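Local atomic coordinates of DUF871 domain-containing protein (Enterococcus faecalis, PDB entry 2P0O), a protein that is of unknown function but is probably a 6-phospho-N-acetylmuramidase of the MupG family, built on a TIM barrel. Residues Ala269-Ser275 / Glu318-Val324. Sequence-based numbering, arbitrary orientation.
Sequences ARDVLRS and EIQVTLV
Strands 272-275 and 319-322 pair antiparallel, their axes 4.4 Å apart at closest and 161° between directions. V272 faces T322, L273 faces V321 and R274 faces Q320. E318 precedes the strand. Its extended side chain (chi1 and chi2 both t) forms a two-pronged salt bridge with R274: NH1 to OE1 2.7 Å, NE to OE2 2.8 Å. Next, I319 O accepts a hydrogen bond from S275 N, 2.8 Å. Q320 shares a face with V272 and R274; its NE2 donates to E318 OE2 at 2.7 Å, so that carboxylate serves both side chains. V321 and L273 form a hydrogen-bonded pair: L273 N to V321 O 2.6 Å, V321 N to L273 O 3.1 Å. Their CB atoms lie 4.1 Å apart on the opposite face. T322 and V272 form a non-hydrogen-bonded pair, CA to CA 4.3 Å. L323 (phi/psi -97/-15) leaves the extended conformation, as does D271 (-91/-23). L323 N donates to D271 O at 2.7 Å, and L323 CD2 packs 3.9 Å from L273 CG. The pair ends a four-stranded antiparallel sheet, ordered 272-275, 319-322, 304-308, 332-337, consistent with the cyclophilin-like clan of its C-terminal family. L273 and V321 pack on F355 of strand 354-359.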
ATOM      1  N   ALA A 269       3.838 -17.421  17.966  1.00 46.11           N
ATOM      2  CA  ALA A 269       3.256 -17.129  19.261  1.00 44.70           C
ATOM      3  C   ALA A 269       2.164 -16.070  19.141  1.00 44.82           C
ATOM      4  O   ALA A 269       2.252 -15.169  18.294  1.00 44.52           O
ATOM      5  CB  ALA A 269       4.357 -16.631  20.184  1.00 44.42           C
ATOM      6  N   ARG A 270       1.171 -16.136  20.023  1.00 44.03           N
ATOM      7  CA  ARG A 270       0.153 -15.106  20.111  1.00 42.99           C
ATOM      8  C   ARG A 270       0.812 -13.781  20.513  1.00 42.88           C
ATOM      9  O   ARG A 270       0.555 -12.755  19.913  1.00 42.22           O
ATOM     10  CB  ARG A 270      -0.894 -15.506  21.176  1.00 42.63           C
ATOM     11  CG  ARG A 270      -2.121 -14.612  21.217  1.00 43.17           C
ATOM     12  CD  ARG A 270      -3.006 -14.987  22.389  1.00 45.02           C
ATOM     13  NE  ARG A 270      -2.273 -14.814  23.643  1.00 43.67           N
ATOM     14  CZ  ARG A 270      -2.789 -15.069  24.837  1.00 43.31           C
ATOM     15  NH1 ARG A 270      -2.057 -14.882  25.915  1.00 44.86           N
ATOM     16  NH2 ARG A 270      -4.039 -15.500  24.952  1.00 42.74           N
ATOM     17  N   ASP A 271       1.675 -13.826  21.529  1.00 43.35           N
ATOM     18  CA  ASP A 271       2.071 -12.629  22.272  1.00 44.25           C
ATOM     19  C   ASP A 271       3.308 -11.915  21.730  1.00 44.42           C
ATOM     20  O   ASP A 271       3.521 -10.731  22.045  1.00 44.27           O
ATOM     21  CB  ASP A 271       2.396 -13.010  23.723  1.00 43.86           C
ATOM     22  CG  ASP A 271       1.191 -13.418  24.505  1.00 47.36           C
ATOM     23  OD1 ASP A 271       0.075 -13.015  24.133  1.00 51.41           O
ATOM     24  OD2 ASP A 271       1.382 -14.130  25.524  1.00 51.07           O
ATOM     25  N   VAL A 272       4.145 -12.660  20.998  1.00 43.90           N
ATOM     26  CA  VAL A 272       5.500 -12.224  20.655  1.00 43.33           C
ATOM     27  C   VAL A 272       5.876 -12.733  19.278  1.00 43.57           C
ATOM     28  O   VAL A 272       5.361 -13.755  18.802  1.00 42.79           O
ATOM     29  CB  VAL A 272       6.582 -12.759  21.659  1.00 43.95           C
ATOM     30  CG1 VAL A 272       6.438 -12.137  23.078  1.00 44.28           C
ATOM     31  CG2 VAL A 272       6.565 -14.287  21.756  1.00 42.70           C
ATOM     32  N   LEU A 273       6.778 -12.011  18.638  1.00 43.73           N
ATOM     33  CA  LEU A 273       7.542 -12.551  17.523  1.00 44.64           C
ATOM     34  C   LEU A 273       8.749 -13.260  18.142  1.00 44.47           C
ATOM     35  O   LEU A 273       9.353 -12.739  19.086  1.00 45.38           O
ATOM     36  CB  LEU A 273       8.029 -11.414  16.601  1.00 43.58           C
ATOM     37  CG  LEU A 273       6.980 -10.708  15.753  1.00 44.75           C
ATOM     38  CD1 LEU A 273       7.631  -9.628  14.854  1.00 42.93           C
ATOM     39  CD2 LEU A 273       6.111 -11.700  14.881  1.00 41.92           C
ATOM     40  N   ARG A 274       9.090 -14.437  17.648  1.00 44.90           N
ATOM     41  CA  ARG A 274      10.231 -15.182  18.209  1.00 46.65           C
ATOM     42  C   ARG A 274      11.297 -15.427  17.166  1.00 48.21           C
ATOM     43  O   ARG A 274      11.040 -16.080  16.139  1.00 48.25           O
ATOM     44  CB  ARG A 274       9.820 -16.544  18.806  1.00 46.29           C
ATOM     45  CG  ARG A 274       8.715 -16.523  19.831  1.00 44.64           C
ATOM     46  CD  ARG A 274       8.353 -17.967  20.233  1.00 40.95           C
ATOM     47  NE  ARG A 274       9.456 -18.614  20.984  1.00 43.39           N
ATOM     48  CZ  ARG A 274       9.518 -19.915  21.270  1.00 43.59           C
ATOM     49  NH1 ARG A 274      10.541 -20.396  21.989  1.00 43.93           N
ATOM     50  NH2 ARG A 274       8.540 -20.729  20.895  1.00 40.09           N
ATOM     51  N   SER A 275      12.506 -14.943  17.441  1.00 51.98           N
ATOM     52  CA  SER A 275      13.612 -15.099  16.503  1.00 55.57           C
ATOM     53  C   SER A 275      14.153 -16.492  16.649  1.00 58.38           C
ATOM     54  O   SER A 275      14.731 -16.859  17.677  1.00 58.62           O
ATOM     55  CB  SER A 275      14.705 -14.071  16.725  1.00 55.76           C
ATOM     56  OG  SER A 275      15.823 -14.371  15.892  1.00 57.14           O
ATOM     57  N   GLU A 318      17.135 -16.240  23.575  1.00 48.79           N
ATOM     58  CA  GLU A 318      15.960 -16.066  22.707  1.00 48.36           C
ATOM     59  C   GLU A 318      15.642 -14.591  22.551  1.00 46.60           C
ATOM     60  O   GLU A 318      15.589 -13.839  23.545  1.00 46.66           O
ATOM     61  CB  GLU A 318      14.706 -16.764  23.245  1.00 48.81           C
ATOM     62  CG  GLU A 318      13.569 -16.704  22.190  1.00 52.30           C
ATOM     63  CD  GLU A 318      12.421 -17.623  22.484  1.00 54.28           C
ATOM     64  OE1 GLU A 318      12.659 -18.832  22.656  1.00 55.67           O
ATOM     65  OE2 GLU A 318      11.280 -17.133  22.543  1.00 54.66           O
ATOM     66  N   ILE A 319      15.430 -14.192  21.309  1.00 45.00           N
ATOM     67  CA  ILE A 319      15.099 -12.804  20.981  1.00 44.35           C
ATOM     68  C   ILE A 319      13.619 -12.760  20.635  1.00 43.43           C
ATOM     69  O   ILE A 319      13.120 -13.580  19.841  1.00 42.77           O
ATOM     70  CB  ILE A 319      16.007 -12.245  19.830  1.00 44.72           C
ATOM     71  CG1 ILE A 319      17.473 -12.192  20.281  1.00 44.43           C
ATOM     72  CG2 ILE A 319      15.569 -10.847  19.361  1.00 43.74           C
ATOM     73  CD1 ILE A 319      18.508 -12.173  19.144  1.00 49.00           C
ATOM     74  N   GLN A 320      12.923 -11.809  21.235  1.00 42.20           N
ATOM     75  CA  GLN A 320      11.516 -11.605  20.960  1.00 42.57           C
ATOM     76  C   GLN A 320      11.208 -10.130  20.703  1.00 44.03           C
ATOM     77  O   GLN A 320      11.940  -9.214  21.162  1.00 44.04           O
ATOM     78  CB  GLN A 320      10.696 -12.071  22.136  1.00 42.42           C
ATOM     79  CG  GLN A 320      10.917 -13.532  22.536  1.00 43.88           C
ATOM     80  CD  GLN A 320       9.952 -13.970  23.599  1.00 46.48           C
ATOM     81  OE1 GLN A 320       9.348 -13.135  24.280  1.00 48.21           O
ATOM     82  NE2 GLN A 320       9.798 -15.266  23.759  1.00 45.48           N
ATOM     83  N   VAL A 321      10.139  -9.908  19.961  1.00 43.80           N
ATOM     84  CA  VAL A 321       9.509  -8.607  19.887  1.00 43.80           C
ATOM     85  C   VAL A 321       8.073  -8.839  20.349  1.00 44.22           C
ATOM     86  O   VAL A 321       7.381  -9.739  19.818  1.00 43.17           O
ATOM     87  CB  VAL A 321       9.519  -8.070  18.433  1.00 43.74           C
ATOM     88  CG1 VAL A 321       8.943  -6.642  18.354  1.00 43.16           C
ATOM     89  CG2 VAL A 321      10.949  -8.117  17.832  1.00 40.96           C
ATOM     90  N   THR A 322       7.621  -8.028  21.308  1.00 43.95           N
ATOM     91  CA  THR A 322       6.253  -8.125  21.811  1.00 44.25           C
ATOM     92  C   THR A 322       5.182  -7.618  20.864  1.00 44.98           C
ATOM     93  O   THR A 322       5.330  -6.544  20.250  1.00 45.08           O
ATOM     94  CB  THR A 322       6.079  -7.541  23.244  1.00 44.87           C
ATOM     95  OG1 THR A 322       6.328  -6.129  23.273  1.00 44.49           O
ATOM     96  CG2 THR A 322       7.029  -8.258  24.231  1.00 45.01           C
ATOM     97  N   LEU A 323       4.109  -8.409  20.732  1.00 45.02           N
ATOM     98  CA  LEU A 323       2.997  -8.060  19.862  1.00 45.25           C
ATOM     99  C   LEU A 323       1.878  -7.416  20.663  1.00 45.77           C
ATOM    100  O   LEU A 323       0.984  -6.797  20.096  1.00 45.50           O
ATOM    101  CB  LEU A 323       2.488  -9.297  19.121  1.00 45.30           C
ATOM    102  CG  LEU A 323       3.479  -9.862  18.075  1.00 46.49           C
ATOM    103  CD1 LEU A 323       2.924 -11.141  17.419  1.00 44.21           C
ATOM    104  CD2 LEU A 323       3.828  -8.813  17.010  1.00 45.60           C
ATOM    105  N   VAL A 324       1.954  -7.565  21.990  1.00 46.23           N
ATOM    106  CA  VAL A 324       0.996  -7.048  22.952  1.00 46.75           C
ATOM    107  C   VAL A 324       1.802  -6.500  24.159  1.00 47.22           C
ATOM    108  O   VAL A 324       2.980  -6.778  24.284  1.00 46.81           O
ATOM    109  CB  VAL A 324       0.013  -8.176  23.419  1.00 47.55           C
ATOM    110  CG1 VAL A 324      -0.714  -8.822  22.231  1.00 48.76           C
ATOM    111  CG2 VAL A 324       0.751  -9.296  24.189  1.00 46.23           C
TER